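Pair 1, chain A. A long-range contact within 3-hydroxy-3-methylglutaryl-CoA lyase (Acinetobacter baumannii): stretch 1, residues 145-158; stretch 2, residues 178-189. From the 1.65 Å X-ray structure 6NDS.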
# COMPACT_ATOMS: atom_id res chain seq x y z
N GLN A 145 -24.90 -2.78 23.60
CA GLN A 145 -25.09 -2.96 22.17
C GLN A 145 -23.96 -3.82 21.61
O GLN A 145 -22.91 -3.98 22.23
CB GLN A 145 -25.17 -1.62 21.43
CG GLN A 145 -23.97 -0.74 21.53
CD GLN A 145 -24.28 0.67 21.06
OE1 GLN A 145 -25.22 1.29 21.54
NE2 GLN A 145 -23.50 1.17 20.10
N PHE A 146 -24.22 -4.40 20.44
CA PHE A 146 -23.42 -5.50 19.92
C PHE A 146 -22.96 -5.22 18.50
O PHE A 146 -23.64 -4.54 17.73
CB PHE A 146 -24.20 -6.83 19.91
CG PHE A 146 -24.71 -7.26 21.26
CD1 PHE A 146 -23.83 -7.68 22.25
CD2 PHE A 146 -26.06 -7.27 21.53
CE1 PHE A 146 -24.30 -8.08 23.48
CE2 PHE A 146 -26.54 -7.68 22.77
CZ PHE A 146 -25.65 -8.08 23.75
N ASN A 147 -21.79 -5.76 18.19
CA ASN A 147 -21.26 -5.86 16.84
C ASN A 147 -20.87 -7.32 16.62
O ASN A 147 -20.35 -7.96 17.54
CB ASN A 147 -20.04 -4.96 16.66
CG ASN A 147 -19.58 -4.86 15.21
OD1 ASN A 147 -20.13 -4.06 14.44
ND2 ASN A 147 -18.57 -5.66 14.83
N GLY A 148 -21.15 -7.85 15.43
CA GLY A 148 -20.75 -9.21 15.12
C GLY A 148 -19.65 -9.25 14.07
O GLY A 148 -19.86 -8.78 12.95
N THR A 149 -18.49 -9.79 14.42
CA THR A 149 -17.36 -9.88 13.49
C THR A 149 -17.25 -11.28 12.91
O THR A 149 -17.35 -12.28 13.63
CB THR A 149 -16.05 -9.51 14.17
OG1 THR A 149 -16.06 -8.12 14.53
CG2 THR A 149 -14.85 -9.75 13.25
N VAL A 150 -17.02 -11.35 11.61
CA VAL A 150 -16.63 -12.59 10.94
C VAL A 150 -15.18 -12.42 10.53
O VAL A 150 -14.88 -11.68 9.58
CB VAL A 150 -17.52 -12.90 9.73
CG1 VAL A 150 -17.17 -14.27 9.17
CG2 VAL A 150 -18.99 -12.82 10.12
N ALA A 151 -14.27 -13.10 11.24
CA ALA A 151 -12.86 -13.12 10.88
C ALA A 151 -12.61 -14.12 9.74
O ALA A 151 -13.48 -14.93 9.40
CB ALA A 151 -12.00 -13.46 12.10
N THR A 152 -11.42 -14.04 9.16
CA THR A 152 -11.01 -14.80 7.97
C THR A 152 -12.10 -14.80 6.89
O THR A 152 -12.32 -15.82 6.22
CB THR A 152 -10.58 -16.23 8.32
OG1 THR A 152 -11.67 -16.99 8.85
CG2 THR A 152 -9.44 -16.22 9.35
N THR A 153 -12.77 -13.66 6.70
CA THR A 153 -13.83 -13.57 5.70
C THR A 153 -13.29 -13.81 4.29
O THR A 153 -13.97 -14.41 3.45
CB THR A 153 -14.50 -12.19 5.78
OG1 THR A 153 -15.39 -12.16 6.90
CG2 THR A 153 -15.30 -11.86 4.50
N PHE A 154 -12.06 -13.37 4.03
CA PHE A 154 -11.51 -13.34 2.68
C PHE A 154 -10.46 -14.42 2.44
O PHE A 154 -9.76 -14.37 1.43
CB PHE A 154 -10.94 -11.95 2.40
CG PHE A 154 -11.93 -10.83 2.61
CD1 PHE A 154 -12.76 -10.42 1.58
CD2 PHE A 154 -12.03 -10.20 3.84
CE1 PHE A 154 -13.68 -9.39 1.77
CE2 PHE A 154 -12.94 -9.17 4.04
CZ PHE A 154 -13.77 -8.77 2.99
N GLY A 155 -10.35 -15.39 3.34
CA GLY A 155 -9.34 -16.44 3.25
C GLY A 155 -8.73 -16.66 4.62
O GLY A 155 -8.81 -15.81 5.51
N CYS A 156 -8.11 -17.82 4.79
CA CYS A 156 -7.56 -18.29 6.05
C CYS A 156 -6.12 -18.72 5.88
O CYS A 156 -5.78 -19.39 4.89
CB CYS A 156 -8.40 -19.46 6.58
SG CYS A 156 -7.69 -20.31 8.00
N PRO A 157 -5.23 -18.34 6.81
CA PRO A 157 -3.82 -18.77 6.69
C PRO A 157 -3.63 -20.27 6.85
O PRO A 157 -2.56 -20.78 6.49
CB PRO A 157 -3.13 -18.00 7.82
CG PRO A 157 -4.23 -17.77 8.84
CD PRO A 157 -5.48 -17.55 8.02
N PHE A 158 -4.61 -20.99 7.40
CA PHE A 158 -4.53 -22.44 7.53
C PHE A 158 -5.25 -23.17 6.40
O PHE A 158 -4.69 -24.10 5.81
CB PHE A 158 -5.14 -22.90 8.86
CG PHE A 158 -4.48 -22.33 10.08
CD1 PHE A 158 -3.20 -22.71 10.43
CD2 PHE A 158 -5.16 -21.43 10.89
CE1 PHE A 158 -2.59 -22.20 11.56
CE2 PHE A 158 -4.56 -20.91 12.03
CZ PHE A 158 -3.27 -21.30 12.37
N GLY A 178 -30.41 -10.66 16.25
CA GLY A 178 -30.67 -9.24 16.40
C GLY A 178 -29.44 -8.37 16.33
O GLY A 178 -29.51 -7.18 16.65
N ILE A 179 -28.31 -8.93 15.92
CA ILE A 179 -27.06 -8.19 15.79
C ILE A 179 -26.94 -7.80 14.32
O ILE A 179 -26.56 -8.62 13.47
CB ILE A 179 -25.86 -9.01 16.27
CG1 ILE A 179 -26.04 -9.36 17.75
CG2 ILE A 179 -24.54 -8.24 16.04
CD1 ILE A 179 -25.07 -10.41 18.25
N HIS A 180 -27.27 -6.55 14.00
CA HIS A 180 -27.26 -6.08 12.62
C HIS A 180 -26.04 -5.26 12.27
O HIS A 180 -25.83 -4.96 11.09
CB HIS A 180 -28.54 -5.27 12.32
CG HIS A 180 -29.76 -6.12 12.12
ND1 HIS A 180 -30.38 -6.24 10.89
CD2 HIS A 180 -30.46 -6.89 12.98
CE1 HIS A 180 -31.42 -7.05 11.01
NE2 HIS A 180 -31.50 -7.45 12.26
N ASN A 181 -25.21 -4.89 13.25
CA ASN A 181 -23.91 -4.31 12.95
C ASN A 181 -22.90 -5.44 12.80
O ASN A 181 -22.71 -6.25 13.72
CB ASN A 181 -23.48 -3.32 14.02
CG ASN A 181 -24.17 -1.98 13.88
OD1 ASN A 181 -25.17 -1.86 13.17
ND2 ASN A 181 -23.64 -0.96 14.53
N ILE A 182 -22.22 -5.46 11.65
CA ILE A 182 -21.39 -6.58 11.22
C ILE A 182 -20.03 -6.06 10.79
O ILE A 182 -19.94 -5.06 10.07
CB ILE A 182 -22.05 -7.35 10.05
CG1 ILE A 182 -23.43 -7.89 10.44
CG2 ILE A 182 -21.14 -8.45 9.53
CD1 ILE A 182 -23.39 -8.87 11.59
N THR A 183 -18.96 -6.73 11.21
CA THR A 183 -17.63 -6.48 10.68
C THR A 183 -17.17 -7.68 9.86
O THR A 183 -17.23 -8.82 10.34
CB THR A 183 -16.62 -6.22 11.79
OG1 THR A 183 -16.99 -5.02 12.49
CG2 THR A 183 -15.17 -6.08 11.24
N LEU A 184 -16.69 -7.43 8.65
CA LEU A 184 -16.00 -8.44 7.86
C LEU A 184 -14.51 -8.16 7.96
O LEU A 184 -14.05 -7.08 7.54
CB LEU A 184 -16.45 -8.43 6.40
CG LEU A 184 -17.94 -8.58 6.20
CD1 LEU A 184 -18.27 -8.50 4.70
CD2 LEU A 184 -18.44 -9.90 6.81
N ALA A 185 -13.75 -9.12 8.47
CA ALA A 185 -12.33 -8.91 8.74
C ALA A 185 -11.47 -9.77 7.82
O ALA A 185 -11.69 -10.98 7.71
CB ALA A 185 -12.02 -9.21 10.21
N ASP A 186 -10.45 -9.14 7.22
CA ASP A 186 -9.40 -9.82 6.44
C ASP A 186 -8.18 -10.01 7.35
O ASP A 186 -7.20 -9.26 7.31
CB ASP A 186 -9.05 -8.99 5.21
CG ASP A 186 -8.04 -9.67 4.33
OD1 ASP A 186 -7.84 -10.89 4.50
OD2 ASP A 186 -7.44 -8.99 3.47
N THR A 187 -8.25 -11.07 8.15
CA THR A 187 -7.35 -11.26 9.28
C THR A 187 -5.88 -11.34 8.88
O THR A 187 -5.01 -10.80 9.59
CB THR A 187 -7.76 -12.53 10.02
OG1 THR A 187 -9.16 -12.45 10.30
CG2 THR A 187 -6.97 -12.70 11.32
N THR A 188 -5.55 -12.02 7.78
CA THR A 188 -4.16 -12.09 7.36
C THR A 188 -3.94 -11.47 5.98
O THR A 188 -3.02 -11.88 5.26
CB THR A 188 -3.62 -13.52 7.38
OG1 THR A 188 -4.38 -14.33 6.48
CG2 THR A 188 -3.69 -14.09 8.79
N GLY A 189 -4.75 -10.48 5.62
CA GLY A 189 -4.46 -9.70 4.44
C GLY A 189 -4.46 -10.51 3.16
O GLY A 189 -3.54 -10.41 2.34
O HOH W 1 -26.08 -4.63 16.19
O HOH W 2 -9.43 -13.05 5.45
O HOH W 3 -6.88 -14.40 6.98

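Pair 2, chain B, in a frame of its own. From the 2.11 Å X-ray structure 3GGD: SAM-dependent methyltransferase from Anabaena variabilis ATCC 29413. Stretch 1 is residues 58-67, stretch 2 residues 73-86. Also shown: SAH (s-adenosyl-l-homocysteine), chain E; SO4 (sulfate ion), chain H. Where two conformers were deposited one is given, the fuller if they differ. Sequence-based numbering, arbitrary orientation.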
# COMPACT_ATOMS: atom_id res chain seq x y z
N LEU B 58 -11.99 -16.72 4.66
CA LEU B 58 -10.54 -16.74 4.70
C LEU B 58 -10.07 -15.56 5.54
O LEU B 58 -10.76 -14.51 5.62
CB LEU B 58 -9.92 -16.64 3.31
CG LEU B 58 -10.27 -17.67 2.23
CD1 LEU B 58 -9.50 -17.31 0.95
CD2 LEU B 58 -9.93 -19.11 2.65
N PRO B 59 -8.88 -15.69 6.12
CA PRO B 59 -8.34 -14.53 6.81
C PRO B 59 -8.07 -13.42 5.80
O PRO B 59 -7.79 -13.72 4.63
CB PRO B 59 -6.99 -15.04 7.40
CG PRO B 59 -6.68 -16.30 6.68
CD PRO B 59 -7.96 -16.85 6.13
N LEU B 60 -8.17 -12.18 6.25
CA LEU B 60 -7.88 -11.02 5.44
C LEU B 60 -6.58 -10.40 5.89
O LEU B 60 -6.45 -10.03 7.06
CB LEU B 60 -8.97 -9.94 5.55
CG LEU B 60 -8.72 -8.66 4.71
CD1 LEU B 60 -8.56 -8.91 3.19
CD2 LEU B 60 -9.85 -7.67 4.95
N ILE B 61 -5.64 -10.25 4.95
CA ILE B 61 -4.41 -9.56 5.22
C ILE B 61 -4.46 -8.15 4.65
O ILE B 61 -4.82 -7.96 3.49
CB ILE B 61 -3.18 -10.29 4.59
CG1 ILE B 61 -2.91 -11.63 5.34
CG2 ILE B 61 -1.93 -9.36 4.57
CD1 ILE B 61 -1.87 -12.57 4.61
N ASP B 62 -4.16 -7.16 5.52
CA ASP B 62 -3.88 -5.75 5.11
C ASP B 62 -2.38 -5.73 4.92
O ASP B 62 -1.62 -5.70 5.89
CB ASP B 62 -4.30 -4.72 6.17
CG ASP B 62 -4.17 -3.28 5.68
OD1 ASP B 62 -3.54 -3.03 4.62
OD2 ASP B 62 -4.69 -2.37 6.37
N PHE B 63 -1.96 -5.87 3.67
CA PHE B 63 -0.55 -6.01 3.34
C PHE B 63 0.10 -4.62 3.23
O PHE B 63 -0.37 -3.79 2.45
CB PHE B 63 -0.35 -6.72 1.99
CG PHE B 63 1.05 -7.12 1.79
CD1 PHE B 63 1.98 -6.18 1.36
CD2 PHE B 63 1.48 -8.37 2.18
CE1 PHE B 63 3.31 -6.51 1.26
CE2 PHE B 63 2.83 -8.72 2.08
CZ PHE B 63 3.75 -7.78 1.64
N ALA B 64 1.17 -4.37 4.01
CA ALA B 64 1.81 -3.03 4.08
C ALA B 64 0.81 -2.04 4.73
O ALA B 64 0.47 -0.98 4.20
CB ALA B 64 2.34 -2.53 2.67
N CYS B 65 0.29 -2.46 5.87
CA CYS B 65 -0.77 -1.75 6.56
C CYS B 65 -0.40 -0.40 7.20
O CYS B 65 -1.28 0.34 7.69
CB CYS B 65 -1.36 -2.67 7.64
SG CYS B 65 -0.16 -3.07 8.97
N GLY B 66 0.90 -0.08 7.26
CA GLY B 66 1.33 1.19 7.83
C GLY B 66 0.85 1.32 9.28
O GLY B 66 0.96 0.36 10.07
N ASN B 67 0.28 2.47 9.62
CA ASN B 67 -0.19 2.76 10.96
C ASN B 67 -1.58 2.24 11.27
O ASN B 67 -2.15 2.57 12.33
CB ASN B 67 -0.12 4.25 11.29
CG ASN B 67 -0.97 5.10 10.37
OD1 ASN B 67 -1.62 4.57 9.48
ND2 ASN B 67 -0.95 6.40 10.56
N PHE B 73 -10.85 -0.21 10.18
CA PHE B 73 -12.11 -0.28 9.49
C PHE B 73 -12.36 -1.71 8.94
O PHE B 73 -13.43 -2.29 9.12
CB PHE B 73 -12.18 0.81 8.41
CG PHE B 73 -13.35 0.70 7.48
CD1 PHE B 73 -13.33 -0.21 6.41
CD2 PHE B 73 -14.48 1.48 7.66
CE1 PHE B 73 -14.40 -0.32 5.55
CE2 PHE B 73 -15.55 1.37 6.79
CZ PHE B 73 -15.51 0.47 5.74
N LEU B 74 -11.38 -2.28 8.27
CA LEU B 74 -11.53 -3.62 7.75
C LEU B 74 -11.97 -4.60 8.85
O LEU B 74 -12.79 -5.47 8.64
CB LEU B 74 -10.21 -4.10 7.11
CG LEU B 74 -9.85 -3.41 5.79
CD1 LEU B 74 -8.44 -3.84 5.33
CD2 LEU B 74 -10.93 -3.68 4.68
N SER B 75 -11.43 -4.40 10.06
CA SER B 75 -11.69 -5.33 11.16
C SER B 75 -13.12 -5.23 11.62
O SER B 75 -13.62 -6.13 12.26
CB SER B 75 -10.74 -5.08 12.33
OG SER B 75 -11.16 -3.98 13.13
N GLN B 76 -13.78 -4.12 11.33
CA GLN B 76 -15.21 -3.95 11.72
C GLN B 76 -16.11 -4.75 10.76
O GLN B 76 -17.21 -5.12 11.09
CB GLN B 76 -15.55 -2.45 11.80
CG GLN B 76 -14.84 -1.81 13.02
CD GLN B 76 -14.50 -0.29 12.90
OE1 GLN B 76 -14.35 0.25 11.79
NE2 GLN B 76 -14.36 0.39 14.06
N PHE B 77 -15.59 -5.10 9.59
CA PHE B 77 -16.38 -5.80 8.57
C PHE B 77 -15.98 -7.26 8.37
O PHE B 77 -16.79 -8.05 7.95
CB PHE B 77 -16.25 -5.05 7.20
CG PHE B 77 -17.03 -3.77 7.14
CD1 PHE B 77 -16.53 -2.61 7.72
CD2 PHE B 77 -18.30 -3.73 6.56
CE1 PHE B 77 -17.27 -1.43 7.70
CE2 PHE B 77 -19.04 -2.58 6.55
CZ PHE B 77 -18.54 -1.42 7.11
N PHE B 78 -14.73 -7.62 8.62
CA PHE B 78 -14.25 -8.99 8.41
C PHE B 78 -13.96 -9.66 9.74
O PHE B 78 -13.45 -9.01 10.65
CB PHE B 78 -12.99 -9.00 7.56
CG PHE B 78 -13.22 -8.67 6.14
CD1 PHE B 78 -13.27 -7.34 5.72
CD2 PHE B 78 -13.41 -9.66 5.21
CE1 PHE B 78 -13.50 -7.01 4.40
CE2 PHE B 78 -13.64 -9.35 3.85
CZ PHE B 78 -13.69 -8.00 3.46
N PRO B 79 -14.22 -10.97 9.84
CA PRO B 79 -14.04 -11.65 11.12
C PRO B 79 -12.58 -11.70 11.61
O PRO B 79 -12.35 -11.61 12.81
CB PRO B 79 -14.60 -13.08 10.87
CG PRO B 79 -14.68 -13.27 9.46
CD PRO B 79 -14.72 -11.88 8.79
N ARG B 80 -11.63 -11.80 10.69
CA ARG B 80 -10.23 -11.93 11.08
C ARG B 80 -9.33 -11.14 10.16
O ARG B 80 -9.27 -11.39 8.95
CB ARG B 80 -9.82 -13.41 11.09
CG ARG B 80 -8.37 -13.64 11.48
CD ARG B 80 -7.97 -15.10 11.28
NE ARG B 80 -6.58 -15.32 11.69
CZ ARG B 80 -5.92 -16.47 11.52
NH1 ARG B 80 -6.49 -17.50 10.93
NH2 ARG B 80 -4.68 -16.56 11.95
N VAL B 81 -8.59 -10.19 10.75
CA VAL B 81 -7.68 -9.33 10.00
C VAL B 81 -6.26 -9.41 10.57
O VAL B 81 -6.04 -9.38 11.78
CB VAL B 81 -8.18 -7.86 10.01
CG1 VAL B 81 -7.19 -6.92 9.26
CG2 VAL B 81 -9.66 -7.76 9.42
N ILE B 82 -5.29 -9.51 9.66
CA ILE B 82 -3.88 -9.51 9.98
C ILE B 82 -3.25 -8.32 9.23
O ILE B 82 -3.31 -8.22 8.02
CB ILE B 82 -3.22 -10.83 9.54
CG1 ILE B 82 -3.87 -12.01 10.27
CG2 ILE B 82 -1.70 -10.79 9.82
CD1 ILE B 82 -3.61 -13.38 9.63
N GLY B 83 -2.63 -7.42 9.98
CA GLY B 83 -1.93 -6.27 9.42
C GLY B 83 -0.43 -6.58 9.36
O GLY B 83 0.20 -6.86 10.38
N LEU B 84 0.12 -6.59 8.16
CA LEU B 84 1.53 -6.89 7.96
C LEU B 84 2.27 -5.63 7.47
O LEU B 84 1.79 -4.91 6.58
CB LEU B 84 1.70 -8.00 6.93
CG LEU B 84 1.09 -9.38 7.25
CD1 LEU B 84 1.33 -10.30 6.01
CD2 LEU B 84 1.64 -9.95 8.53
N ASP B 85 3.46 -5.40 8.02
CA ASP B 85 4.29 -4.31 7.56
C ASP B 85 5.74 -4.63 7.87
O ASP B 85 6.05 -5.34 8.85
CB ASP B 85 3.87 -2.98 8.20
CG ASP B 85 4.29 -1.77 7.36
OD1 ASP B 85 5.49 -1.35 7.45
OD2 ASP B 85 3.43 -1.23 6.60
N VAL B 86 6.63 -4.10 7.04
CA VAL B 86 8.07 -4.24 7.25
C VAL B 86 8.60 -3.44 8.44
O VAL B 86 9.64 -3.80 8.99
CB VAL B 86 8.88 -3.80 5.97
CG1 VAL B 86 8.92 -2.28 5.79
CG2 VAL B 86 10.30 -4.40 5.97
N SAH E . -1.44 0.70 3.25
CA SAH E . -1.11 1.79 4.21
CB SAH E . 0.32 2.33 4.07
CG SAH E . 0.80 2.86 2.70
SD SAH E . 2.47 3.54 2.75
C SAH E . -2.10 2.95 4.09
O SAH E . -2.24 3.76 5.04
OXT SAH E . -2.74 3.12 3.05
C5' SAH E . 3.41 2.15 2.20
C4' SAH E . 3.64 1.09 3.33
O4' SAH E . 4.39 -0.03 2.80
C3' SAH E . 4.45 1.56 4.55
O3' SAH E . 3.77 1.30 5.78
C2' SAH E . 5.72 0.72 4.51
O2' SAH E . 6.39 0.51 5.77
C1' SAH E . 5.25 -0.54 3.81
N9 SAH E . 6.33 -1.34 3.22
C8 SAH E . 7.38 -0.82 2.52
N7 SAH E . 8.17 -1.82 2.09
C5 SAH E . 7.62 -2.99 2.55
C6 SAH E . 8.01 -4.39 2.49
N6 SAH E . 9.16 -4.66 1.84
N1 SAH E . 7.25 -5.32 3.08
C2 SAH E . 6.11 -4.96 3.76
N3 SAH E . 5.73 -3.69 3.85
C4 SAH E . 6.44 -2.68 3.31
S SO4 H . -0.64 -14.43 12.85
O1 SO4 H . -2.04 -14.87 12.97
O2 SO4 H . -0.47 -12.98 12.94
O3 SO4 H . -0.14 -14.91 11.56
O4 SO4 H . 0.16 -15.02 13.92
O HOH W 4 -11.71 -12.38 7.72

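The sharpest difference lies at one matched position, Gly148(A) in pair 1 and Leu60(B) in pair 2. Their CA atoms superpose within 0.2 Å, yet one residue has no side chain and the other is the residue most covered by the opposing stretch in pair 2. In pair 1, Ile179(A) fills the space from the other stretch: its CG2 lies 3.5 Å from Gly148(A) N. A CB on Gly148(A) would come within 3.4 Å of Ile179(A) CG2, which is tight. In pair 2 the filling comes from the first strand. Leu60(B) CD2 sits over one face of the Phe78(B) ring, 3.5 Å from Phe78(B) CD1, and reaches Leu74(B) CD1 at 4.1 Å.

The reverse exchange occurs at Leu184(A) and Gly83(B). Leu184(A) CD2 packs 4.3 Å from Val150(A) CB and 3.8 Å from Thr153(A) OG1. At Gly83(B) the side chain is absent, and Cys65(B) SG, at the position of Thr153(A), lies 3.5 Å from Gly83(B) C. A CB on Gly83(B) would lie 3.1 Å from Cys65(B) SG, which is tight.

The shared frame is two neighbouring parallel strands. Fourteen central residues superpose with an RMSD of 0.5 Å. The strand directions differ by 22° in pair 1 and 23° in pair 2. The backbone ladder also matches. Gly148(A) N donates to Asn181(A) O at 2.8 Å, as Leu60(B) N does to Arg80(B) O at 3.0 Å. The next three rungs follow in the same register. They end with Ala185(A) N to Val150(A) O, 3.0 Å, and Leu84(B) N to Asp62(B) O, also 3.0 Å.

On the sheet face of Thr149(A) and Thr183(A), pair 1 is partly polar. Asn147(A) ND2 donates to Thr183(A) OG1 at 2.9 Å. The matching residues in pair 2 are Pro59(B), Ile61(B) and Ile82(B), and the packing is apolar. Ile61(B) CG2 meets Leu84(B) CD1 at 3.7 Å, where pair 1 has Thr149(A) CG2 4.2 Å from Ala185(A) CB.

Just past the first strand, backbone NH groups in both pairs bond to the second stretch. Thr153(A) N bonds to Ala185(A) O at 3.1 Å, and Cys65(B) N to Leu84(B) O at 3.0 Å. Thr152(A) N instead bonds to Thr187(A) OG1, 3.0 Å, whereas Ala64(B) N makes a weak bond to Leu84(B) O, 2.7 Å. The matched aspartates differ too. A water links Asp186(A) OD1 to Phe154(A) N, whereas Asp85(B) OD2 accepts directly from Gly66(B) N at 2.9 Å and also binds the SAH ribose through O3' at 2.7 Å.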